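PDB 3VPR: transcriptional regulator, TetR family from Thermus thermophilus, which represses transcription, probably by binding regulatory DNA as a dimer through a helix-turn-helix domain at its N-terminal end. Local coordinates for residues A[17-22]-A[26-31]; A[42-47]-A[51-56]; A[84-89]-A[154-159]; A[102-105]-A[111-114]. One frame throughout, in Å; residues are numbered along the deposited sequence.

In the fold
The four contacts run from the DNA-binding end of this all-helical TetR-family subunit into its regulatory domain. Interaction 1 and interaction 2, with centres about 13 Å apart, both belong to the N-terminal domain and lie at the two ends of the predicted helix-turn-helix; they touch where Tyr-21 O lies 3.0 Å from Lys-47 NZ. Interaction 4, about 12 Å from interaction 2 between centres, packs against helix 47-70, where Tyr-52 touches Asn-111 and Lys-114. It also meets interaction 1 through Gln-102 and Tyr-21. Interaction 3 lies deeper, about 19 Å from interaction 4 and about 26 Å from interaction 1 between centres, inside the C-terminal domain and close to the second subunit.

Interaction 1: residues A[17-22]-A[26-31]; sequences TEKGYE and VQDLAQ
Lys-19 and Asp-28 meet in a surface salt bridge of the TetR-type DNA-binding domain, tying the C-terminal end of helix 4-19 to the start of helix 26-33, the first helix of the predicted helix-turn-helix. The two backbones stay well apart, with the CA atoms of Lys-19 and Asp-28 separated by 10.1 Å, so the span is bridged by side chains whose CB atoms both point across the gap. A long lysine suits one side and a short aspartate the other. Lys-19 supplies most of the reach; a bend at its third torsion (chi3 60°) carries the ammonium group over to the carboxylate, and the two side chains cross at about a right angle. Each charge also stands near a helix end of opposite sign, which would probably favour both: the lysine in the last turn of its helix, the aspartate in the first turn of the next. Just beyond the lysine, Gly-20 turns the chain out of the helix with a positive phi (99°), a conformation most easily taken without a CB. Ser-25 OG is hydrogen-bonded to the backbone N of Asp-28, and Lys-19 NZ has a second, weak bond to Ala-23 O in the connecting loop. The ammonium does not approach in the carboxylate plane: NZ of Lys-19 sits 3.1 Å from OD2 of Asp-28 and 67° out of that plane.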
loop_
_atom_site.group_PDB
_atom_site.type_symbol
_atom_site.label_atom_id
_atom_site.label_comp_id
_atom_site.label_asym_id
_atom_site.label_seq_id
_atom_site.Cartn_x
_atom_site.Cartn_y
_atom_site.Cartn_z
ATOM N N THR A 17 7.776 -9.323 -12.470
ATOM C CA THR A 17 8.061 -9.165 -11.050
ATOM C C THR A 17 9.575 -9.022 -10.825
ATOM O O THR A 17 10.013 -8.272 -9.959
ATOM C CB THR A 17 7.538 -10.382 -10.246
ATOM O OG1 THR A 17 6.107 -10.395 -10.284
ATOM C CG2 THR A 17 8.012 -10.323 -8.786
ATOM N N GLU A 18 10.361 -9.739 -11.623
ATOM C CA GLU A 18 11.819 -9.723 -11.518
ATOM C C GLU A 18 12.476 -8.514 -12.187
ATOM O O GLU A 18 13.447 -7.973 -11.666
ATOM C CB GLU A 18 12.404 -11.012 -12.127
ATOM C CG GLU A 18 12.046 -12.317 -11.387
ATOM C CD GLU A 18 12.226 -13.578 -12.258
ATOM O OE1 GLU A 18 12.048 -14.706 -11.740
ATOM O OE2 GLU A 18 12.532 -13.447 -13.464
ATOM N N LYS A 19 11.948 -8.102 -13.338
ATOM C CA LYS A 19 12.494 -6.978 -14.100
ATOM C C LYS A 19 11.664 -5.695 -14.112
ATOM O O LYS A 19 12.192 -4.629 -14.414
ATOM C CB LYS A 19 12.687 -7.355 -15.567
ATOM C CG LYS A 19 13.691 -8.415 -15.877
ATOM C CD LYS A 19 13.964 -8.396 -17.381
ATOM C CE LYS A 19 14.513 -7.036 -17.813
ATOM N NZ LYS A 19 14.797 -6.924 -19.270
ATOM N N GLY A 20 10.374 -5.798 -13.822
ATOM C CA GLY A 20 9.520 -4.621 -13.863
ATOM C C GLY A 20 8.798 -4.654 -15.199
ATOM O O GLY A 20 9.405 -5.014 -16.204
ATOM N N TYR A 21 7.523 -4.278 -15.230
ATOM C CA TYR A 21 6.748 -4.315 -16.471
ATOM C C TYR A 21 7.308 -3.468 -17.593
ATOM O O TYR A 21 7.456 -3.927 -18.731
ATOM C CB TYR A 21 5.298 -3.876 -16.223
ATOM C CG TYR A 21 4.480 -3.781 -17.499
ATOM C CD1 TYR A 21 3.954 -4.924 -18.099
ATOM C CD2 TYR A 21 4.273 -2.549 -18.134
ATOM C CE1 TYR A 21 3.245 -4.849 -19.298
ATOM C CE2 TYR A 21 3.569 -2.466 -19.334
ATOM C CZ TYR A 21 3.058 -3.623 -19.911
ATOM O OH TYR A 21 2.381 -3.565 -21.110
ATOM N N GLU A 22 7.582 -2.212 -17.274
ATOM C CA GLU A 22 8.100 -1.268 -18.246
ATOM C C GLU A 22 9.448 -1.661 -18.841
ATOM O O GLU A 22 9.664 -1.506 -20.046
ATOM C CB GLU A 22 8.190 0.117 -17.607
ATOM C CG GLU A 22 6.847 0.808 -17.479
ATOM C CD GLU A 22 6.183 0.989 -18.829
ATOM O OE1 GLU A 22 6.873 1.457 -19.759
ATOM O OE2 GLU A 22 4.981 0.668 -18.968
ATOM N N VAL A 26 8.835 -7.122 -25.372
ATOM C CA VAL A 26 8.172 -8.288 -25.941
ATOM C C VAL A 26 9.300 -9.242 -26.344
ATOM O O VAL A 26 9.174 -10.461 -26.230
ATOM C CB VAL A 26 7.326 -7.895 -27.184
ATOM C CG1 VAL A 26 6.960 -9.134 -28.002
ATOM C CG2 VAL A 26 6.050 -7.185 -26.725
ATOM N N GLN A 27 10.411 -8.666 -26.790
ATOM C CA GLN A 27 11.582 -9.439 -27.195
ATOM C C GLN A 27 12.087 -10.257 -26.013
ATOM O O GLN A 27 12.400 -11.438 -26.160
ATOM C CB GLN A 27 12.700 -8.507 -27.678
ATOM C CG GLN A 27 13.886 -9.233 -28.271
ATOM C CD GLN A 27 13.502 -10.060 -29.478
ATOM O OE1 GLN A 27 13.020 -9.530 -30.477
ATOM N NE2 GLN A 27 13.710 -11.369 -29.391
ATOM N N ASP A 28 12.161 -9.618 -24.847
ATOM C CA ASP A 28 12.609 -10.277 -23.622
ATOM C C ASP A 28 11.745 -11.483 -23.268
ATOM O O ASP A 28 12.268 -12.551 -22.940
ATOM C CB ASP A 28 12.589 -9.303 -22.439
ATOM C CG ASP A 28 13.655 -8.237 -22.544
ATOM O OD1 ASP A 28 14.724 -8.515 -23.136
ATOM O OD2 ASP A 28 13.436 -7.125 -22.015
ATOM N N LEU A 29 10.423 -11.308 -23.319
ATOM C CA LEU A 29 9.496 -12.390 -23.000
ATOM C C LEU A 29 9.628 -13.540 -23.983
ATOM O O LEU A 29 9.631 -14.707 -23.592
ATOM C CB LEU A 29 8.042 -11.892 -23.030
ATOM C CG LEU A 29 7.506 -10.964 -21.935
ATOM C CD1 LEU A 29 6.133 -10.431 -22.348
ATOM C CD2 LEU A 29 7.412 -11.718 -20.611
ATOM N N ALA A 30 9.731 -13.208 -25.265
ATOM C CA ALA A 30 9.824 -14.231 -26.298
ATOM C C ALA A 30 11.021 -15.142 -26.087
ATOM O O ALA A 30 10.902 -16.361 -26.215
ATOM C CB ALA A 30 9.895 -13.589 -27.663
ATOM N N GLN A 31 12.168 -14.551 -25.764
ATOM C CA GLN A 31 13.383 -15.326 -25.550
ATOM C C GLN A 31 13.339 -16.084 -24.227
ATOM O O GLN A 31 13.780 -17.225 -24.146
ATOM C CB GLN A 31 14.609 -14.411 -25.589
ATOM C CG GLN A 31 14.791 -13.700 -26.915
ATOM C CD GLN A 31 16.131 -13.008 -27.011
ATOM O OE1 GLN A 31 16.487 -12.195 -26.153
ATOM N NE2 GLN A 31 16.889 -13.332 -28.056
#

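Interaction 2: residues A[42-47]-A[51-56]; sequences HHFGSK and LYEISL
Glu-53 reaches from helix 47-70 to the ring of Phe-44 on helix 37-44, the second helix of the predicted helix-turn-helix. Its CB points toward that segment, and CG stands anti to the carbonyl carbon (chi1 -80°); the chain then runs extended, the side chain also packing on Leu-9 of helix 4-19. CD arrives at the ring edge, 3.6 Å from Phe-44 CE1. The carboxylate oxygens divide the rim between them: Glu-53 OE1 is 3.3 Å from Phe-44 CE1, and Glu-53 OE2 is 3.5 Å from Phe-44 CD1. Carboxylate and ring planes are 50° apart. Arg-5 joins the pair, making a cation-pi contact with Phe-44 and a long, weak ion pair with Glu-53.

Between the two residues the chain turns sharply. Gly-45 takes a positive phi, and Ser-46 N-caps helix 47-70 with OG bonded to Glu-49 N. The first turn is closed by Leu-51 N, which donates to Lys-47 O at 3.1 Å, while the ammonium of Lys-47 bonds Tyr-21 O. An alanine in place of Glu-53 would leave the rim of Phe-44 without its carboxylate and is likely to deprive Arg-5 of a nearby negative charge. Ring hydrogens carry slight positive charge and ring faces slight negative charge, so an anion at the edge and a cation from Arg-5 both suit this phenylalanine.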
loop_
_atom_site.group_PDB
_atom_site.type_symbol
_atom_site.label_atom_id
_atom_site.label_comp_id
_atom_site.label_asym_id
_atom_site.label_seq_id
_atom_site.Cartn_x
_atom_site.Cartn_y
_atom_site.Cartn_z
ATOM N N HIS A 42 0.471 -13.556 -31.516
ATOM C CA HIS A 42 -0.640 -14.395 -31.966
ATOM C C HIS A 42 -1.578 -14.770 -30.823
ATOM O O HIS A 42 -2.795 -14.843 -31.016
ATOM C CB HIS A 42 -0.125 -15.685 -32.609
ATOM C CG HIS A 42 0.518 -15.495 -33.947
ATOM N ND1 HIS A 42 1.174 -16.517 -34.601
ATOM C CD2 HIS A 42 0.629 -14.405 -34.746
ATOM C CE1 HIS A 42 1.664 -16.066 -35.744
ATOM N NE2 HIS A 42 1.347 -14.786 -35.857
ATOM N N HIS A 43 -1.007 -15.011 -29.641
ATOM C CA HIS A 43 -1.790 -15.410 -28.478
ATOM C C HIS A 43 -2.383 -14.260 -27.691
ATOM O O HIS A 43 -3.405 -14.427 -27.037
ATOM C CB HIS A 43 -0.945 -16.240 -27.510
ATOM C CG HIS A 43 -0.624 -17.612 -28.004
ATOM N ND1 HIS A 43 0.444 -17.875 -28.834
ATOM C CD2 HIS A 43 -1.237 -18.802 -27.788
ATOM C CE1 HIS A 43 0.478 -19.168 -29.104
ATOM N NE2 HIS A 43 -0.531 -19.753 -28.483
ATOM N N PHE A 44 -1.752 -13.091 -27.771
ATOM C CA PHE A 44 -2.191 -11.935 -27.001
ATOM C C PHE A 44 -2.361 -10.611 -27.745
ATOM O O PHE A 44 -2.959 -9.691 -27.216
ATOM C CB PHE A 44 -1.224 -11.744 -25.834
ATOM C CG PHE A 44 -1.267 -12.863 -24.842
ATOM C CD1 PHE A 44 -2.298 -12.942 -23.912
ATOM C CD2 PHE A 44 -0.313 -13.872 -24.873
ATOM C CE1 PHE A 44 -2.379 -14.016 -23.030
ATOM C CE2 PHE A 44 -0.383 -14.953 -23.996
ATOM C CZ PHE A 44 -1.414 -15.028 -23.075
ATOM N N GLY A 45 -1.816 -10.509 -28.951
ATOM C CA GLY A 45 -1.960 -9.284 -29.712
ATOM C C GLY A 45 -1.060 -8.142 -29.276
ATOM O O GLY A 45 -0.619 -7.366 -30.111
ATOM N N SER A 46 -0.786 -8.025 -27.981
ATOM C CA SER A 46 0.073 -6.952 -27.493
ATOM C C SER A 46 0.575 -7.255 -26.101
ATOM O O SER A 46 0.044 -8.124 -25.401
ATOM C CB SER A 46 -0.692 -5.625 -27.446
ATOM O OG SER A 46 -1.759 -5.702 -26.507
ATOM N N LYS A 47 1.599 -6.513 -25.709
ATOM C CA LYS A 47 2.200 -6.636 -24.388
ATOM C C LYS A 47 1.181 -6.199 -23.345
ATOM O O LYS A 47 1.070 -6.786 -22.267
ATOM C CB LYS A 47 3.424 -5.722 -24.308
ATOM C CG LYS A 47 4.204 -5.770 -23.003
ATOM C CD LYS A 47 5.245 -4.619 -22.992
ATOM C CE LYS A 47 5.891 -4.433 -21.635
ATOM N NZ LYS A 47 6.799 -3.250 -21.626
ATOM N N LEU A 51 -0.379 -7.984 -19.785
ATOM C CA LEU A 51 -0.474 -7.336 -18.483
ATOM C C LEU A 51 -1.940 -7.313 -18.047
ATOM O O LEU A 51 -2.268 -7.513 -16.886
ATOM C CB LEU A 51 0.039 -5.892 -18.567
ATOM C CG LEU A 51 -0.298 -5.043 -17.336
ATOM C CD1 LEU A 51 0.346 -5.670 -16.108
ATOM C CD2 LEU A 51 0.186 -3.613 -17.519
ATOM N N TYR A 52 -2.821 -7.043 -18.999
ATOM C CA TYR A 52 -4.247 -6.995 -18.714
ATOM C C TYR A 52 -4.765 -8.359 -18.228
ATOM O O TYR A 52 -5.446 -8.432 -17.211
ATOM C CB TYR A 52 -5.005 -6.538 -19.969
ATOM C CG TYR A 52 -6.495 -6.715 -19.889
ATOM C CD1 TYR A 52 -7.251 -6.049 -18.917
ATOM C CD2 TYR A 52 -7.151 -7.573 -20.764
ATOM C CE1 TYR A 52 -8.616 -6.241 -18.821
ATOM C CE2 TYR A 52 -8.514 -7.773 -20.681
ATOM C CZ TYR A 52 -9.245 -7.110 -19.709
ATOM O OH TYR A 52 -10.599 -7.335 -19.620
ATOM N N GLU A 53 -4.426 -9.430 -18.941
ATOM C CA GLU A 53 -4.882 -10.769 -18.557
ATOM C C GLU A 53 -4.282 -11.251 -17.234
ATOM O O GLU A 53 -4.943 -11.940 -16.459
ATOM C CB GLU A 53 -4.623 -11.763 -19.694
ATOM C CG GLU A 53 -5.706 -11.659 -20.759
ATOM C CD GLU A 53 -5.532 -12.612 -21.910
ATOM O OE1 GLU A 53 -5.335 -13.823 -21.671
ATOM O OE2 GLU A 53 -5.610 -12.143 -23.065
ATOM N N ILE A 54 -3.039 -10.869 -16.963
ATOM C CA ILE A 54 -2.434 -11.219 -15.693
ATOM C C ILE A 54 -3.241 -10.526 -14.577
ATOM O O ILE A 54 -3.580 -11.136 -13.563
ATOM C CB ILE A 54 -0.967 -10.757 -15.641
ATOM C CG1 ILE A 54 -0.100 -11.714 -16.469
ATOM C CG2 ILE A 54 -0.487 -10.678 -14.192
ATOM C CD1 ILE A 54 1.343 -11.281 -16.616
ATOM N N SER A 55 -3.556 -9.250 -14.773
ATOM C CA SER A 55 -4.322 -8.495 -13.775
ATOM C C SER A 55 -5.697 -9.123 -13.560
ATOM O O SER A 55 -6.120 -9.338 -12.428
ATOM C CB SER A 55 -4.478 -7.043 -14.225
ATOM O OG SER A 55 -3.207 -6.427 -14.329
ATOM N N LEU A 56 -6.383 -9.421 -14.655
ATOM C CA LEU A 56 -7.700 -10.055 -14.598
ATOM C C LEU A 56 -7.619 -11.358 -13.792
ATOM O O LEU A 56 -8.375 -11.556 -12.845
ATOM C CB LEU A 56 -8.182 -10.350 -16.020
ATOM C CG LEU A 56 -9.590 -9.921 -16.437
ATOM C CD1 LEU A 56 -9.820 -8.454 -16.083
ATOM C CD2 LEU A 56 -9.743 -10.148 -17.939
#

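Interaction 3: residues A[84-89]-A[154-159]; sequences EAHARY and MLNWMI
His-86 lays one face of its imidazole against Leu-155, whose CB makes a CH-pi contact 3.9 Å from the His-86 ring centroid and 23° off the ring normal. CD1 of the same leucine reaches back to CG of His-86 at 3.8 Å, so branch and CB together cover that face. At the ring's edge, His-86 NE2 donates a weak, strongly bent hydrogen bond to Asn-156 OD1 (3.1 Å, 121°). Beside them Ala-87 CB touches the selenium of Met-158, a selenomethionine, at 4.4 Å; the small alanine leaves room for that long side chain.

In the next shell, ND1 of His-86 is hydrogen-bonded to NE2 of His-122, the histidine's stronger polar partner. With CG anti to the backbone N (chi1 178°), the ring extends between this histidine and Asn-156, and Leu-62 packs on it as well.

The two short segments run nearly parallel, their axes 10° apart and 10.1 Å distant at closest, within the TetR C-terminal domain. Helix 47-70 and helix 109-135 border the histidine, helix 170-183 covers Ala-87 and Met-158, and Trp-157 of the second subunit packs on Asn-156.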
loop_
_atom_site.group_PDB
_atom_site.type_symbol
_atom_site.label_atom_id
_atom_site.label_comp_id
_atom_site.label_asym_id
_atom_site.label_seq_id
_atom_site.Cartn_x
_atom_site.Cartn_y
_atom_site.Cartn_z
ATOM N N GLU A 84 -8.787 -14.088 5.242
ATOM C CA GLU A 84 -7.875 -15.210 5.045
ATOM C C GLU A 84 -7.822 -15.707 3.602
ATOM O O GLU A 84 -6.747 -16.008 3.091
ATOM C CB GLU A 84 -8.235 -16.358 5.990
ATOM C CG GLU A 84 -7.857 -16.050 7.432
ATOM C CD GLU A 84 -8.036 -17.228 8.368
ATOM O OE1 GLU A 84 -7.490 -18.312 8.079
ATOM O OE2 GLU A 84 -8.715 -17.064 9.398
ATOM N N ALA A 85 -8.977 -15.791 2.947
ATOM C CA ALA A 85 -9.025 -16.230 1.560
ATOM C C ALA A 85 -8.253 -15.216 0.714
ATOM O O ALA A 85 -7.509 -15.591 -0.182
ATOM C CB ALA A 85 -10.490 -16.328 1.081
ATOM N N HIS A 86 -8.428 -13.928 1.011
ATOM C CA HIS A 86 -7.734 -12.868 0.279
ATOM C C HIS A 86 -6.223 -13.051 0.388
ATOM O O HIS A 86 -5.526 -13.096 -0.616
ATOM C CB HIS A 86 -8.140 -11.498 0.839
ATOM C CG HIS A 86 -7.448 -10.336 0.193
ATOM N ND1 HIS A 86 -8.136 -9.315 -0.430
ATOM C CD2 HIS A 86 -6.135 -10.021 0.095
ATOM C CE1 HIS A 86 -7.274 -8.423 -0.885
ATOM N NE2 HIS A 86 -6.055 -8.827 -0.580
ATOM N N ALA A 87 -5.734 -13.171 1.618
ATOM C CA ALA A 87 -4.309 -13.338 1.903
ATOM C C ALA A 87 -3.733 -14.637 1.347
ATOM O O ALA A 87 -2.591 -14.671 0.892
ATOM C CB ALA A 87 -4.070 -13.273 3.426
ATOM N N ARG A 88 -4.510 -15.712 1.403
ATOM C CA ARG A 88 -4.036 -16.984 0.876
ATOM C C ARG A 88 -3.898 -16.887 -0.639
ATOM O O ARG A 88 -2.877 -17.272 -1.203
ATOM C CB ARG A 88 -4.991 -18.122 1.234
ATOM C CG ARG A 88 -4.694 -19.396 0.459
ATOM C CD ARG A 88 -5.485 -20.588 0.955
ATOM N NE ARG A 88 -4.827 -21.240 2.079
ATOM C CZ ARG A 88 -5.171 -22.424 2.573
ATOM N NH1 ARG A 88 -6.178 -23.111 2.045
ATOM N NH2 ARG A 88 -4.504 -22.923 3.601
ATOM N N TYR A 89 -4.924 -16.361 -1.297
ATOM C CA TYR A 89 -4.879 -16.221 -2.743
ATOM C C TYR A 89 -3.699 -15.332 -3.132
ATOM O O TYR A 89 -2.962 -15.631 -4.064
ATOM C CB TYR A 89 -6.168 -15.596 -3.262
ATOM C CG TYR A 89 -6.246 -15.607 -4.763
ATOM C CD1 TYR A 89 -6.641 -16.753 -5.444
ATOM C CD2 TYR A 89 -5.898 -14.484 -5.506
ATOM C CE1 TYR A 89 -6.687 -16.790 -6.828
ATOM C CE2 TYR A 89 -5.943 -14.504 -6.897
ATOM C CZ TYR A 89 -6.337 -15.664 -7.552
ATOM O OH TYR A 89 -6.377 -15.706 -8.930
HETATM N N MSE A 154 -4.827 -3.355 5.267
HETATM C CA MSE A 154 -3.995 -4.342 5.947
HETATM C C MSE A 154 -3.610 -5.476 4.990
HETATM O O MSE A 154 -2.443 -5.867 4.907
HETATM C CB MSE A 154 -4.721 -4.911 7.173
HETATM C CG MSE A 154 -4.961 -3.899 8.290
HETATM SE SE MSE A 154 -6.073 -4.601 9.725
HETATM C CE MSE A 154 -7.784 -3.962 9.171
ATOM N N LEU A 155 -4.593 -5.985 4.259
ATOM C CA LEU A 155 -4.364 -7.081 3.330
ATOM C C LEU A 155 -3.501 -6.677 2.126
ATOM O O LEU A 155 -2.507 -7.343 1.835
ATOM C CB LEU A 155 -5.705 -7.642 2.850
ATOM C CG LEU A 155 -6.680 -8.097 3.947
ATOM C CD1 LEU A 155 -8.058 -8.271 3.351
ATOM C CD2 LEU A 155 -6.195 -9.400 4.594
ATOM N N ASN A 156 -3.857 -5.587 1.442
ATOM C CA ASN A 156 -3.090 -5.166 0.262
ATOM C C ASN A 156 -1.691 -4.631 0.548
ATOM O O ASN A 156 -0.780 -4.859 -0.244
ATOM C CB ASN A 156 -3.873 -4.142 -0.571
ATOM C CG ASN A 156 -5.136 -4.733 -1.179
ATOM O OD1 ASN A 156 -5.237 -5.947 -1.328
ATOM N ND2 ASN A 156 -6.100 -3.878 -1.537
ATOM N N TRP A 157 -1.502 -3.927 1.662
ATOM C CA TRP A 157 -0.169 -3.424 1.980
ATOM C C TRP A 157 0.809 -4.593 2.102
ATOM O O TRP A 157 2.010 -4.407 1.942
ATOM C CB TRP A 157 -0.171 -2.625 3.284
ATOM C CG TRP A 157 1.129 -1.887 3.564
ATOM C CD1 TRP A 157 1.909 -1.982 4.691
ATOM C CD2 TRP A 157 1.745 -0.889 2.740
ATOM N NE1 TRP A 157 2.964 -1.104 4.615
ATOM C CE2 TRP A 157 2.889 -0.423 3.430
ATOM C CE3 TRP A 157 1.443 -0.344 1.485
ATOM C CZ2 TRP A 157 3.727 0.568 2.907
ATOM C CZ3 TRP A 157 2.278 0.645 0.963
ATOM C CH2 TRP A 157 3.409 1.086 1.676
HETATM N N MSE A 158 0.302 -5.793 2.376
HETATM C CA MSE A 158 1.160 -6.978 2.483
HETATM C C MSE A 158 2.004 -7.175 1.215
HETATM O O MSE A 158 3.097 -7.752 1.263
HETATM C CB MSE A 158 0.324 -8.242 2.719
HETATM C CG MSE A 158 -0.123 -8.481 4.159
HETATM SE SE MSE A 158 -1.128 -10.160 4.364
HETATM C CE MSE A 158 0.353 -11.398 4.298
ATOM N N ILE A 159 1.483 -6.702 0.085
ATOM C CA ILE A 159 2.167 -6.800 -1.204
ATOM C C ILE A 159 3.533 -6.108 -1.166
ATOM O O ILE A 159 4.381 -6.347 -2.024
ATOM C CB ILE A 159 1.303 -6.159 -2.340
ATOM C CG1 ILE A 159 -0.019 -6.929 -2.485
ATOM C CG2 ILE A 159 2.072 -6.156 -3.670
ATOM C CD1 ILE A 159 -1.060 -6.236 -3.369
#

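Interaction 4: residues A[102-105]-A[111-114]; sequences QGIK and NRLK
Ile-104 leaves helix 94-103 with a phi/psi of -33°/-57° and brings its CA to 6.9 Å from that of Arg-112, which lies on helix 109-135. The contact thus closes the turn between two consecutive helices of the TetR C-terminal domain. Arg-112 does most of the bridging. Its CB points toward the turn, and its aliphatic part meets the isoleucine first: Ile-104 CD1 lies 3.5 Å from Arg-112 CG, with the two side chains crossing at about a right angle. The isoleucine can do this because CG1 stands anti to the backbone N (chi1 -175°), which sends CD1 toward the arginine. Methyl against methylene is a suitable match at a partly exposed site, where an arginine offers hydrocarbon near its root and charge at its tip. A bend at the arginine's third torsion then brings the guanidinium edge-on to the peptide joining Ile-104 and Lys-105. Lys-105 directs its own CB away, so its backbone rather than its side chain meets the guanidinium. A serine in place of Arg-112 would probably leave CD1 of Ile-104 without its methylene neighbour and the carbonyl of the turn without a nearby positive charge. On the adjoining side, Tyr-52 of helix 47-70 packs on Asn-111, whose ND2 bonds Glu-48. NH1 of Arg-112 is 2.6 Å from Ile-104 O, a short distance to be read with caution, and the pair does not count as a hydrogen bond, because a CZ-NH1...O angle near 155° puts the oxygen between the two N-H directions.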
loop_
_atom_site.group_PDB
_atom_site.type_symbol
_atom_site.label_atom_id
_atom_site.label_comp_id
_atom_site.label_asym_id
_atom_site.label_seq_id
_atom_site.Cartn_x
_atom_site.Cartn_y
_atom_site.Cartn_z
ATOM N N GLN A 102 1.844 -2.606 -9.912
ATOM C CA GLN A 102 2.698 -1.654 -10.609
ATOM C C GLN A 102 2.190 -1.261 -11.995
ATOM O O GLN A 102 2.307 -0.105 -12.403
ATOM C CB GLN A 102 4.122 -2.220 -10.733
ATOM C CG GLN A 102 4.246 -3.399 -11.687
ATOM C CD GLN A 102 5.681 -3.885 -11.854
ATOM O OE1 GLN A 102 6.575 -3.118 -12.219
ATOM N NE2 GLN A 102 5.901 -5.168 -11.596
ATOM N N GLY A 103 1.610 -2.223 -12.705
ATOM C CA GLY A 103 1.144 -1.969 -14.058
ATOM C C GLY A 103 -0.074 -1.099 -14.307
ATOM O O GLY A 103 -0.270 -0.649 -15.434
ATOM N N ILE A 104 -0.878 -0.849 -13.277
ATOM C CA ILE A 104 -2.098 -0.052 -13.424
ATOM C C ILE A 104 -2.072 1.077 -14.465
ATOM O O ILE A 104 -2.907 1.106 -15.373
ATOM C CB ILE A 104 -2.549 0.549 -12.063
ATOM C CG1 ILE A 104 -3.888 1.278 -12.229
ATOM C CG2 ILE A 104 -1.489 1.500 -11.527
ATOM C CD1 ILE A 104 -5.040 0.368 -12.618
ATOM N N LYS A 105 -1.124 1.997 -14.344
ATOM C CA LYS A 105 -1.045 3.118 -15.278
ATOM C C LYS A 105 -0.763 2.707 -16.720
ATOM O O LYS A 105 -0.993 3.484 -17.654
ATOM C CB LYS A 105 0.030 4.110 -14.823
ATOM C CG LYS A 105 1.403 3.487 -14.604
ATOM C CD LYS A 105 2.477 4.551 -14.417
ATOM C CE LYS A 105 3.777 3.936 -13.929
ATOM N NZ LYS A 105 3.614 3.255 -12.606
ATOM N N ASN A 111 -9.311 -1.400 -20.476
ATOM C CA ASN A 111 -8.819 -2.542 -19.706
ATOM C C ASN A 111 -8.770 -2.148 -18.247
ATOM O O ASN A 111 -9.195 -2.904 -17.385
ATOM C CB ASN A 111 -7.423 -2.977 -20.154
ATOM C CG ASN A 111 -7.447 -3.764 -21.443
ATOM O OD1 ASN A 111 -8.464 -4.354 -21.809
ATOM N ND2 ASN A 111 -6.321 -3.793 -22.132
ATOM N N ARG A 112 -8.268 -0.947 -17.980
ATOM C CA ARG A 112 -8.163 -0.459 -16.612
ATOM C C ARG A 112 -9.552 -0.463 -16.002
ATOM O O ARG A 112 -9.709 -0.644 -14.801
ATOM C CB ARG A 112 -7.612 0.969 -16.587
ATOM C CG ARG A 112 -7.093 1.423 -15.233
ATOM C CD ARG A 112 -7.089 2.933 -15.133
ATOM N NE ARG A 112 -6.716 3.547 -16.402
ATOM C CZ ARG A 112 -5.480 3.588 -16.873
ATOM N NH1 ARG A 112 -4.493 3.055 -16.172
ATOM N NH2 ARG A 112 -5.235 4.147 -18.049
ATOM N N LEU A 113 -10.553 -0.259 -16.854
ATOM C CA LEU A 113 -11.948 -0.209 -16.440
ATOM C C LEU A 113 -12.463 -1.521 -15.899
ATOM O O LEU A 113 -13.042 -1.557 -14.818
ATOM C CB LEU A 113 -12.838 0.238 -17.613
ATOM C CG LEU A 113 -14.339 0.416 -17.372
ATOM C CD1 LEU A 113 -14.965 1.107 -18.586
ATOM C CD2 LEU A 113 -15.004 -0.927 -17.135
ATOM N N LYS A 114 -12.285 -2.599 -16.655
ATOM C CA LYS A 114 -12.768 -3.896 -16.206
ATOM C C LYS A 114 -11.972 -4.364 -14.993
ATOM O O LYS A 114 -12.475 -5.126 -14.168
ATOM C CB LYS A 114 -12.679 -4.933 -17.331
ATOM C CG LYS A 114 -13.439 -4.539 -18.588
ATOM C CD LYS A 114 -13.446 -5.655 -19.620
ATOM C CE LYS A 114 -14.705 -6.497 -19.516
ATOM N NZ LYS A 114 -15.920 -5.700 -19.867
#